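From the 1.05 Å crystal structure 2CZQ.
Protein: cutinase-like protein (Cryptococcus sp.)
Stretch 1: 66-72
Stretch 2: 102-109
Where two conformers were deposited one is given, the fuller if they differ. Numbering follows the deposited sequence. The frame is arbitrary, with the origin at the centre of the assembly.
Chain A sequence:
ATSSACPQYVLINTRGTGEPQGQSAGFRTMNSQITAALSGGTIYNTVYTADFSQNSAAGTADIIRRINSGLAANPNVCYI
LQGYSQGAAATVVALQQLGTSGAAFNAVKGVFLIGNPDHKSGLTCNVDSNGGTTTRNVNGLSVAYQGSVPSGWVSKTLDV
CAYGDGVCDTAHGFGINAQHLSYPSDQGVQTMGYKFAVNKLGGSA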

# COMPACT_ATOMS: atom_id res chain seq x y z
N ARG A 66 -1.74 13.27 6.68
CA ARG A 66 -3.14 13.00 6.38
C ARG A 66 -3.79 12.14 7.46
O ARG A 66 -4.93 12.39 7.84
CB ARG A 66 -3.30 12.35 4.99
CG ARG A 66 -4.75 12.12 4.58
CD ARG A 66 -5.54 13.40 4.44
NE ARG A 66 -6.95 13.24 4.12
CZ ARG A 66 -7.91 13.00 5.02
NH1 ARG A 66 -7.62 12.85 6.30
NH2 ARG A 66 -9.18 12.92 4.61
N ILE A 67 -3.07 11.13 7.94
CA ILE A 67 -3.58 10.27 9.00
C ILE A 67 -3.92 11.11 10.23
O ILE A 67 -5.02 11.02 10.79
CB ILE A 67 -2.56 9.18 9.37
CG1 ILE A 67 -2.45 8.16 8.23
CG2 ILE A 67 -2.94 8.50 10.69
CD1 ILE A 67 -1.28 7.20 8.40
N ASN A 68 -2.97 11.93 10.66
CA ASN A 68 -3.15 12.70 11.88
C ASN A 68 -4.20 13.80 11.74
O ASN A 68 -4.97 14.04 12.66
CB ASN A 68 -1.81 13.25 12.37
CG ASN A 68 -0.90 12.15 12.91
OD1 ASN A 68 -1.36 11.12 13.39
ND2 ASN A 68 0.41 12.38 12.83
N SER A 69 -4.25 14.45 10.58
CA SER A 69 -5.26 15.49 10.36
C SER A 69 -6.66 14.90 10.38
O SER A 69 -7.58 15.50 10.94
CB SER A 69 -5.03 16.19 9.02
OG SER A 69 -3.83 16.94 9.02
N GLY A 70 -6.82 13.72 9.78
CA GLY A 70 -8.09 13.03 9.79
C GLY A 70 -8.52 12.67 11.20
O GLY A 70 -9.68 12.87 11.57
N LEU A 71 -7.60 12.13 11.99
CA LEU A 71 -7.93 11.73 13.36
C LEU A 71 -8.32 12.90 14.24
O LEU A 71 -9.16 12.77 15.12
CB LEU A 71 -6.79 10.93 13.99
CG LEU A 71 -6.69 9.49 13.46
CD1 LEU A 71 -5.34 8.88 13.78
CD2 LEU A 71 -7.83 8.64 14.02
N ALA A 72 -7.70 14.06 13.98
CA ALA A 72 -8.08 15.28 14.69
C ALA A 72 -9.53 15.68 14.43
O ALA A 72 -10.21 16.18 15.32
CB ALA A 72 -7.15 16.42 14.34
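Stretch 2 (102-109) GAAFNAVK

After Gly 102 at its N-cap, where a side chain would be jammed against the preceding carbonyl O, a short helix runs from 103 to 107, and stretch 2 then turns into a strand at Val 108 and Lys 109. Its helix crosses the helix of stretch 1 almost at a right angle, 92° between their N-to-C directions, with the axes 10.2 Å apart at their closest. Helices set crosswise touch over a small patch, and here the two stretches together bury 216 Å², without a hydrogen bond between them.

The bumps belong to stretch 1. Ile 67 and Leu 71, one helical turn apart, both direct their CA-to-CB bonds toward stretch 2, and the alanines receive them. A methyl group covers little of the backbone, so the longer side chains can come close to the helix itself: Leu 71 CD1 lies 3.9 Å from Ala 103 O and also 3.9 Å from Ala 104 CA. Both methyls of Leu 71 also lie against Ala 107 CB, CD2 at 3.8 Å and CD1 at 4.1 Å. Ala 103 and Ala 107 are themselves a turn apart, joined by the hydrogen bond from Ala 107 N to Ala 103 O (3.0 Å), and both point toward stretch 1.

Ile 67 fills the neighbouring space. Its CG2 meets Ala 104 CB at 3.8 Å, and the CA atoms of Ile 67 and Ala 104, 6.7 Å apart, are the nearest CA pair. Its CD1 extends to Val 108 CG2 at 4.1 Å, so the buried isoleucine bridges the helix and the first residue of the strand, where one methyl of the buried valine meets it. At the margin, Asn 68 brings OD1 within 4.3 Å of Ala 104 CB, a loose contact suited to an exposed polar residue. Phe 105 directs its CA-to-CB bond away and takes no part in the contact.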

# COMPACT_ATOMS: atom_id res chain seq x y z
N GLY A 102 -0.97 2.84 19.44
CA GLY A 102 -1.43 4.21 19.43
C GLY A 102 -2.52 4.47 18.41
O GLY A 102 -2.91 3.57 17.65
N ALA A 103 -3.01 5.70 18.39
CA ALA A 103 -4.18 6.07 17.61
C ALA A 103 -4.01 5.86 16.11
O ALA A 103 -4.91 5.33 15.45
CB ALA A 103 -4.58 7.51 17.90
N ALA A 104 -2.86 6.28 15.57
CA ALA A 104 -2.62 6.14 14.14
C ALA A 104 -2.58 4.67 13.75
O ALA A 104 -3.24 4.26 12.81
CB ALA A 104 -1.35 6.86 13.73
N PHE A 105 -1.81 3.87 14.49
CA PHE A 105 -1.76 2.44 14.25
C PHE A 105 -3.16 1.83 14.25
O PHE A 105 -3.51 1.07 13.35
CB PHE A 105 -0.90 1.74 15.30
CG PHE A 105 -0.86 0.25 15.15
CD1 PHE A 105 -0.01 -0.34 14.23
CD2 PHE A 105 -1.70 -0.56 15.91
CE1 PHE A 105 0.03 -1.72 14.08
CE2 PHE A 105 -1.67 -1.95 15.76
CZ PHE A 105 -0.81 -2.52 14.84
N ASN A 106 -3.95 2.15 15.26
CA ASN A 106 -5.29 1.59 15.39
C ASN A 106 -6.21 1.97 14.23
O ASN A 106 -7.04 1.17 13.81
CB ASN A 106 -5.92 2.00 16.72
CG ASN A 106 -5.27 1.33 17.92
OD1 ASN A 106 -4.59 0.31 17.81
ND2 ASN A 106 -5.48 1.92 19.09
N ALA A 107 -6.05 3.19 13.72
CA ALA A 107 -6.91 3.71 12.66
C ALA A 107 -6.59 3.11 11.29
O ALA A 107 -7.46 3.07 10.41
CB ALA A 107 -6.83 5.22 12.60
N VAL A 108 -5.34 2.69 11.10
CA VAL A 108 -4.94 2.07 9.84
C VAL A 108 -5.38 0.61 9.86
O VAL A 108 -4.79 -0.23 10.55
CB VAL A 108 -3.43 2.20 9.57
CG1 VAL A 108 -3.08 1.51 8.26
CG2 VAL A 108 -3.02 3.67 9.51
N LYS A 109 -6.43 0.32 9.11
CA LYS A 109 -7.01 -1.02 9.10
C LYS A 109 -6.28 -1.97 8.17
O LYS A 109 -6.38 -3.18 8.34
CB LYS A 109 -8.50 -0.98 8.76
CG LYS A 109 -9.33 -0.05 9.66
CD LYS A 109 -9.17 -0.36 11.15
CE LYS A 109 -9.93 0.67 11.99
NZ LYS A 109 -9.67 0.56 13.46